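Local coordinates for sterol regulatory element-binding protein cleavage-activating protein (Schizosaccharomyces pombe, PDB 4YHC) that escorts the transcription factor precursor sre1 for processing when sterol or oxygen is low, with this fragment forming its WD40 domain, at residues T221-D226 with A239-V244; P262-T267 with C290-V295. The protein carries 9 engineered substitutions. All coordinates share one frame; numbering follows the deposited sequence.

Contact 1: T221-D226 with A239-V244; sequences TETKKD and ARDSGV
Glu222, its chain extended beyond CG (chi2 -170°), brings its carboxylate down on the turn Ala239-Gly243, where OE1 gathers three N-H groups. Arg240 NH1 donates to Glu222 OE1 at 2.9 Å in a nearly straight salt bridge (168° at the hydrogen); the oxygen lies in the guanidinium plane, yet the carboxylate is turned 51° from that plane. Two backbone donors grip the same oxygen, Ser242 N at 3.0 Å from Glu222 OE1 and the more bent Asp241 N at 3.1 Å from it. All three stand well out of the carboxylate plane, Arg240 NH1 on one side and the two backbone amides on the other. Such a cluster would probably stabilise the negative charge of Glu222. Asp241, next on the turn, crosses the Lys225 side chain at about a right angle and takes Lys225 NZ on the syn lone pair of OD1, at 2.5 Å. Ala239 supplies the backbone part: its O receives Lys225 N at 2.8 Å and, weakly, Asp226 N, while Ala239 N returns a bond to Asp226 O at 2.9 Å. Lys225 and Asp226 thus share one partner in a classic beta bulge. The bulge lies where the loop after strand 207-212 enters strand 226-230, an outermost strand of the four-stranded antiparallel sheet that makes one blade of the WD40 propeller; the turn joins the next two strands, 235-239 and 243-248.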
ATOM      1  N   THR A 221     -26.884 -10.174  -2.164  1.00 40.23           N
ATOM      2  CA  THR A 221     -26.875 -10.182  -3.635  1.00 49.74           C
ATOM      3  C   THR A 221     -25.875  -9.206  -4.273  1.00 45.11           C
ATOM      4  O   THR A 221     -25.674  -9.231  -5.500  1.00 36.59           O
ATOM      5  CB  THR A 221     -28.284  -9.857  -4.246  1.00 43.25           C
ATOM      6  OG1 THR A 221     -28.589  -8.470  -4.058  1.00 49.67           O
ATOM      7  CG2 THR A 221     -29.340 -10.668  -3.609  1.00 46.99           C
ATOM      8  N   GLU A 222     -25.275  -8.338  -3.464  1.00 40.69           N
ATOM      9  CA  GLU A 222     -24.341  -7.372  -4.012  1.00 32.68           C
ATOM     10  C   GLU A 222     -23.101  -8.107  -4.488  1.00 31.17           C
ATOM     11  O   GLU A 222     -22.707  -9.114  -3.946  1.00 32.47           O
ATOM     12  CB  GLU A 222     -24.011  -6.286  -2.990  1.00 29.90           C
ATOM     13  CG  GLU A 222     -25.204  -5.478  -2.540  1.00 30.64           C
ATOM     14  CD  GLU A 222     -24.822  -4.279  -1.732  1.00 31.54           C
ATOM     15  OE1 GLU A 222     -23.614  -4.121  -1.367  1.00 30.03           O
ATOM     16  OE2 GLU A 222     -25.720  -3.465  -1.447  1.00 30.69           O
ATOM     17  N   THR A 223     -22.602  -7.666  -5.615  1.00 27.95           N
ATOM     18  CA  THR A 223     -21.267  -8.025  -6.063  1.00 31.78           C
ATOM     19  C   THR A 223     -20.154  -7.494  -5.069  1.00 26.20           C
ATOM     20  O   THR A 223     -20.140  -6.313  -4.713  1.00 25.06           O
ATOM     21  CB  THR A 223     -21.011  -7.372  -7.390  1.00 26.19           C
ATOM     22  OG1 THR A 223     -22.093  -7.678  -8.261  1.00 34.61           O
ATOM     23  CG2 THR A 223     -19.658  -7.854  -8.021  1.00 34.96           C
ATOM     24  N   LYS A 224     -19.266  -8.379  -4.699  1.00 22.49           N
ATOM     25  CA  LYS A 224     -18.039  -8.069  -3.891  1.00 25.63           C
ATOM     26  C   LYS A 224     -16.989  -7.476  -4.824  1.00 26.79           C
ATOM     27  O   LYS A 224     -16.720  -7.992  -5.903  1.00 27.12           O
ATOM     28  CB  LYS A 224     -17.537  -9.335  -3.212  1.00 17.52           C
ATOM     29  CG  LYS A 224     -18.263  -9.607  -1.910  1.00 41.34           C
ATOM     30  CD  LYS A 224     -19.801  -9.707  -1.976  1.00 48.04           C
ATOM     31  CE  LYS A 224     -20.329 -11.144  -2.101  1.00 57.33           C
ATOM     32  NZ  LYS A 224     -19.660 -12.052  -1.083  1.00 62.19           N
ATOM     33  N   LYS A 225     -16.401  -6.369  -4.426  1.00 22.98           N
ATOM     34  CA  LYS A 225     -15.554  -5.592  -5.336  1.00 19.89           C
ATOM     35  C   LYS A 225     -14.076  -5.569  -4.905  1.00 24.91           C
ATOM     36  O   LYS A 225     -13.180  -5.367  -5.751  1.00 24.94           O
ATOM     37  CB  LYS A 225     -16.091  -4.167  -5.411  1.00 21.15           C
ATOM     38  CG  LYS A 225     -17.498  -4.019  -6.003  1.00 23.15           C
ATOM     39  CD  LYS A 225     -17.479  -4.492  -7.448  1.00 22.25           C
ATOM     40  CE  LYS A 225     -18.718  -4.115  -8.281  1.00 24.59           C
ATOM     41  NZ  LYS A 225     -18.909  -2.664  -8.390  1.00 21.92           N
ATOM     42  N   ASP A 226     -13.810  -5.728  -3.603  1.00 16.27           N
ATOM     43  CA  ASP A 226     -12.422  -5.606  -3.144  1.00 15.97           C
ATOM     44  C   ASP A 226     -12.329  -6.032  -1.677  1.00 18.37           C
ATOM     45  O   ASP A 226     -13.310  -6.114  -0.935  1.00 16.66           O
ATOM     46  CB  ASP A 226     -11.907  -4.151  -3.276  1.00 16.45           C
ATOM     47  CG  ASP A 226     -10.418  -4.082  -3.680  1.00 25.37           C
ATOM     48  OD1 ASP A 226      -9.698  -5.131  -3.551  1.00 21.61           O
ATOM     49  OD2 ASP A 226      -9.955  -2.967  -4.084  1.00 27.83           O
ATOM     50  N   ALA A 239     -15.399  -4.585   0.398  1.00 16.18           N
ATOM     51  CA  ALA A 239     -16.104  -3.594  -0.344  1.00 16.24           C
ATOM     52  C   ALA A 239     -17.076  -4.303  -1.286  1.00 25.41           C
ATOM     53  O   ALA A 239     -16.751  -5.306  -1.871  1.00 18.28           O
ATOM     54  CB  ALA A 239     -15.170  -2.804  -1.185  1.00 18.30           C
ATOM     55  N   ARG A 240     -18.286  -3.785  -1.354  1.00 22.56           N
ATOM     56  CA  ARG A 240     -19.358  -4.379  -2.197  1.00 20.06           C
ATOM     57  C   ARG A 240     -19.984  -3.141  -2.858  1.00 20.31           C
ATOM     58  O   ARG A 240     -19.231  -2.159  -3.157  1.00 25.74           O
ATOM     59  CB  ARG A 240     -20.330  -5.257  -1.364  1.00 22.54           C
ATOM     60  CG  ARG A 240     -20.793  -4.669  -0.043  1.00 23.70           C
ATOM     61  CD  ARG A 240     -21.664  -5.652   0.791  1.00 26.57           C
ATOM     62  NE  ARG A 240     -21.924  -5.066   2.095  1.00 25.43           N
ATOM     63  CZ  ARG A 240     -22.646  -3.975   2.344  1.00 24.97           C
ATOM     64  NH1 ARG A 240     -23.364  -3.368   1.393  1.00 26.27           N
ATOM     65  NH2 ARG A 240     -22.653  -3.470   3.578  1.00 24.97           N
ATOM     66  N   ASP A 241     -21.272  -3.164  -3.184  1.00 28.36           N
ATOM     67  CA  ASP A 241     -21.832  -2.093  -4.050  1.00 27.23           C
ATOM     68  C   ASP A 241     -22.568  -0.999  -3.327  1.00 26.73           C
ATOM     69  O   ASP A 241     -22.763   0.044  -3.891  1.00 23.76           O
ATOM     70  CB  ASP A 241     -22.674  -2.726  -5.177  1.00 43.15           C
ATOM     71  CG  ASP A 241     -21.822  -2.987  -6.472  1.00 72.46           C
ATOM     72  OD1 ASP A 241     -20.791  -2.293  -6.725  1.00 71.92           O
ATOM     73  OD2 ASP A 241     -22.158  -3.897  -7.207  1.00 70.17           O
ATOM     74  N   SER A 242     -23.039  -1.224  -2.101  1.00 20.88           N
ATOM     75  CA  SER A 242     -23.613  -0.134  -1.284  1.00 19.06           C
ATOM     76  C   SER A 242     -22.859   0.085   0.016  1.00 22.35           C
ATOM     77  O   SER A 242     -23.327   0.779   0.945  1.00 23.78           O
ATOM     78  CB  SER A 242     -25.114  -0.349  -0.971  1.00 26.32           C
ATOM     79  OG  SER A 242     -25.310  -1.548  -0.235  1.00 28.96           O
ATOM     80  N   GLY A 243     -21.639  -0.431   0.081  1.00 20.98           N
ATOM     81  CA  GLY A 243     -20.785  -0.146   1.243  1.00 21.01           C
ATOM     82  C   GLY A 243     -19.597  -1.061   1.468  1.00 29.21           C
ATOM     83  O   GLY A 243     -19.191  -1.806   0.571  1.00 16.69           O
ATOM     84  N   VAL A 244     -19.020  -0.940   2.671  1.00 16.52           N
ATOM     85  CA  VAL A 244     -17.881  -1.721   3.035  1.00 16.35           C
ATOM     86  C   VAL A 244     -18.115  -2.294   4.416  1.00 18.76           C
ATOM     87  O   VAL A 244     -18.396  -1.541   5.341  1.00 17.74           O
ATOM     88  CB  VAL A 244     -16.589  -0.907   3.101  1.00 21.23           C
ATOM     89  CG1 VAL A 244     -15.420  -1.858   3.396  1.00 19.28           C
ATOM     90  CG2 VAL A 244     -16.313  -0.218   1.786  1.00 24.58           C
TER

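Contact 2: P262-T267 with C290-V295; sequences PIKVNT and CFTHAV
Ile263 lays CG1 over one face of the Phe291 ring, toward its rim, a CH-pi contact 4.0 Å from CG1 to the Phe291 ring centroid and 25° off the ring normal. The contact belongs to a WD40 beta-propeller: 262-267 is the connection from strand 253-259 of one sheet to strand 269-278 of the next, and it runs beside the end of strand 281-292. Tyr302 and Leu300 also pack on Phe291. Farther out, Pro262 CB meets Ala294 CB at 3.8 Å, and Pro262 CG approaches Val295 CG2 more loosely. The backbones are tied between these groups. Ala294 N donates to Pro262 O at 3.0 Å from above the carbonyl plane, whereas Lys264 N meets Thr292 O at 2.8 Å nearly head-on, with 165° at the oxygen. The Lys264 chain lies alongside Thr292, CD next to CG2.

Thr267 closes a type II turn that starts at Lys264. With chi1 at 64°, OG1 sits between the backbone N and the carbonyl carbon, from where it donates to Lys264 O at 2.7 Å and accepts Thr292 N at 3.1 Å. One hydroxyl therefore fastens the turn and links it to the strand. An alanine here would probably leave the Thr292 amide without its acceptor and Lys264 O to the weak bond from the Thr267 amide, the turn less firmly held to the strand. Thr267 O receives the CA-H of Phe291 almost in line. At the polar edge a water spans the two threonines: it donates to Thr267 O at 2.9 Å and lies 2.9 Å from Thr292 OG1.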
ATOM      1  N   PRO A 262     -21.278   2.587  -5.301  1.00 18.67           N
ATOM      2  CA  PRO A 262     -20.731   1.458  -5.930  1.00 18.67           C
ATOM      3  C   PRO A 262     -19.259   1.683  -6.211  1.00 24.56           C
ATOM      4  O   PRO A 262     -18.886   2.749  -6.650  1.00 23.46           O
ATOM      5  CB  PRO A 262     -21.499   1.385  -7.249  1.00 17.87           C
ATOM      6  CG  PRO A 262     -22.796   2.084  -6.978  1.00 23.27           C
ATOM      7  CD  PRO A 262     -22.459   3.149  -6.052  1.00 18.64           C
ATOM      8  N   ILE A 263     -18.464   0.656  -5.990  1.00 21.16           N
ATOM      9  CA  ILE A 263     -16.985   0.759  -6.000  1.00 20.55           C
ATOM     10  C   ILE A 263     -16.493  -0.060  -7.159  1.00 23.99           C
ATOM     11  O   ILE A 263     -16.945  -1.166  -7.408  1.00 27.44           O
ATOM     12  CB  ILE A 263     -16.427   0.262  -4.650  1.00 24.67           C
ATOM     13  CG1 ILE A 263     -16.686   1.324  -3.602  1.00 21.64           C
ATOM     14  CG2 ILE A 263     -14.916  -0.102  -4.694  1.00 18.32           C
ATOM     15  CD1 ILE A 263     -16.533   0.802  -2.198  1.00 23.40           C
ATOM     16  N   LYS A 264     -15.580   0.486  -7.917  1.00 22.68           N
ATOM     17  CA  LYS A 264     -14.954  -0.245  -8.988  1.00 18.70           C
ATOM     18  C   LYS A 264     -14.041  -1.326  -8.519  1.00 16.66           C
ATOM     19  O   LYS A 264     -13.280  -1.134  -7.594  1.00 17.03           O
ATOM     20  CB  LYS A 264     -14.202   0.736  -9.858  1.00 21.85           C
ATOM     21  CG  LYS A 264     -13.743   0.134 -11.138  1.00 25.62           C
ATOM     22  CD  LYS A 264     -13.367   1.254 -12.103  1.00 33.27           C
ATOM     23  CE  LYS A 264     -12.628   0.711 -13.314  1.00 38.87           C
ATOM     24  NZ  LYS A 264     -13.378  -0.507 -13.784  1.00 45.28           N
ATOM     25  N   VAL A 265     -14.151  -2.508  -9.108  1.00 20.96           N
ATOM     26  CA  VAL A 265     -13.390  -3.617  -8.686  1.00 17.41           C
ATOM     27  C   VAL A 265     -11.869  -3.293  -8.570  1.00 21.73           C
ATOM     28  O   VAL A 265     -11.283  -2.567  -9.341  1.00 23.21           O
ATOM     29  CB  VAL A 265     -13.663  -4.887  -9.546  1.00 30.81           C
ATOM     30  CG1 VAL A 265     -13.153  -4.623 -10.974  1.00 34.47           C
ATOM     31  CG2 VAL A 265     -12.889  -6.040  -8.925  1.00 23.15           C
ATOM     32  N   ASN A 266     -11.278  -3.756  -7.498  1.00 18.90           N
ATOM     33  CA  ASN A 266      -9.864  -3.552  -7.227  1.00 18.41           C
ATOM     34  C   ASN A 266      -9.365  -2.154  -7.112  1.00 23.62           C
ATOM     35  O   ASN A 266      -8.220  -1.865  -7.456  1.00 20.94           O
ATOM     36  CB  ASN A 266      -9.057  -4.250  -8.298  1.00 27.26           C
ATOM     37  CG  ASN A 266      -8.465  -5.508  -7.776  1.00 43.84           C
ATOM     38  OD1 ASN A 266      -7.754  -5.500  -6.731  1.00 50.99           O
ATOM     39  ND2 ASN A 266      -8.724  -6.590  -8.452  1.00 48.87           N
ATOM     40  N   THR A 267     -10.196  -1.228  -6.694  1.00 15.78           N
ATOM     41  CA  THR A 267      -9.685   0.141  -6.589  1.00 15.65           C
ATOM     42  C   THR A 267      -9.725   0.738  -5.193  1.00 17.51           C
ATOM     43  O   THR A 267      -9.487   1.927  -5.080  1.00 16.99           O
ATOM     44  CB  THR A 267     -10.467   1.079  -7.511  1.00 15.85           C
ATOM     45  OG1 THR A 267     -11.855   1.129  -7.054  1.00 16.12           O
ATOM     46  CG2 THR A 267     -10.413   0.505  -8.983  1.00 16.90           C
ATOM     47  N   CYS A 290     -10.239   5.304  -0.038  1.00 14.86           N
ATOM     48  CA  CYS A 290     -10.003   5.759  -1.388  1.00 14.92           C
ATOM     49  C   CYS A 290     -10.554   4.715  -2.302  1.00 15.05           C
ATOM     50  O   CYS A 290     -10.317   3.540  -2.125  1.00 16.49           O
ATOM     51  CB  CYS A 290      -8.491   5.915  -1.682  1.00 23.38           C
ATOM     52  SG  CYS A 290      -8.139   6.460  -3.374  1.00 94.18           S
ATOM     53  N   PHE A 291     -11.266   5.151  -3.321  1.00 15.21           N
ATOM     54  CA  PHE A 291     -11.821   4.227  -4.356  1.00 20.74           C
ATOM     55  C   PHE A 291     -12.186   4.977  -5.652  1.00 16.19           C
ATOM     56  O   PHE A 291     -12.183   6.210  -5.684  1.00 15.65           O
ATOM     57  CB  PHE A 291     -13.002   3.420  -3.790  1.00 15.50           C
ATOM     58  CG  PHE A 291     -14.166   4.263  -3.423  1.00 17.74           C
ATOM     59  CD1 PHE A 291     -14.300   4.799  -2.164  1.00 20.10           C
ATOM     60  CD2 PHE A 291     -15.133   4.548  -4.383  1.00 18.50           C
ATOM     61  CE1 PHE A 291     -15.410   5.563  -1.842  1.00 19.14           C
ATOM     62  CE2 PHE A 291     -16.220   5.316  -4.085  1.00 19.22           C
ATOM     63  CZ  PHE A 291     -16.366   5.839  -2.819  1.00 18.64           C
ATOM     64  N   THR A 292     -12.386   4.205  -6.710  1.00 17.53           N
ATOM     65  CA  THR A 292     -12.960   4.690  -7.959  1.00 18.68           C
ATOM     66  C   THR A 292     -14.401   4.322  -8.020  1.00 16.35           C
ATOM     67  O   THR A 292     -14.810   3.193  -7.781  1.00 16.40           O
ATOM     68  CB  THR A 292     -12.209   4.119  -9.152  1.00 20.05           C
ATOM     69  OG1 THR A 292     -10.844   4.525  -9.012  1.00 19.23           O
ATOM     70  CG2 THR A 292     -12.757   4.666 -10.521  1.00 16.84           C
ATOM     71  N   HIS A 293     -15.185   5.346  -8.211  1.00 16.48           N
ATOM     72  CA  HIS A 293     -16.623   5.253  -8.210  1.00 16.73           C
ATOM     73  C   HIS A 293     -16.997   4.459  -9.473  1.00 20.16           C
ATOM     74  O   HIS A 293     -16.552   4.804 -10.607  1.00 21.93           O
ATOM     75  CB  HIS A 293     -17.137   6.687  -8.258  1.00 16.79           C
ATOM     76  CG  HIS A 293     -18.568   6.836  -7.876  1.00 17.30           C
ATOM     77  ND1 HIS A 293     -19.613   6.258  -8.597  1.00 18.53           N
ATOM     78  CD2 HIS A 293     -19.129   7.465  -6.834  1.00 16.87           C
ATOM     79  CE1 HIS A 293     -20.757   6.584  -8.014  1.00 20.24           C
ATOM     80  NE2 HIS A 293     -20.483   7.322  -6.951  1.00 17.19           N
ATOM     81  N   ALA A 294     -17.713   3.370  -9.299  1.00 18.00           N
ATOM     82  CA  ALA A 294     -18.121   2.531 -10.399  1.00 18.22           C
ATOM     83  C   ALA A 294     -19.090   3.173 -11.399  1.00 20.65           C
ATOM     84  O   ALA A 294     -19.187   2.717 -12.521  1.00 25.28           O
ATOM     85  CB  ALA A 294     -18.741   1.234  -9.872  1.00 20.47           C
ATOM     86  N   VAL A 295     -19.755   4.247 -11.045  1.00 21.37           N
ATOM     87  CA  VAL A 295     -20.690   4.920 -11.921  1.00 18.53           C
ATOM     88  C   VAL A 295     -19.977   6.003 -12.681  1.00 23.05           C
ATOM     89  O   VAL A 295     -19.923   5.959 -13.894  1.00 18.90           O
ATOM     90  CB  VAL A 295     -21.909   5.526 -11.201  1.00 20.82           C
ATOM     91  CG1 VAL A 295     -22.879   6.219 -12.220  1.00 21.19           C
ATOM     92  CG2 VAL A 295     -22.632   4.450 -10.397  1.00 21.39           C
TER
HETATM   93  O   HOH W   1      -9.016   4.331  -6.723  1.00 28.14           O

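How the contacts relate
Contacts 1 and 2 follow one another along the chain, their centres about 10 Å apart. Contact 1, partly buried, ties the entry of one sheet to that sheet's own turn; contact 2, with fewer buried residues a surface contact though its centre lies nearer the middle of the chain, ties the connection leaving that sheet to the sheet that follows. Salt bridges join the backbone bonds in 221-226 with 239-244, while 262-267 with 290-295 has none across it and relies on apolar packing, backbone bonds and threonine hydroxyls. Lys225 joins the two, its NZ reaching Ile263 O and its backbone O the amide of Asn266. Asp226 accepts the amide of Phe268 just beyond contact 2.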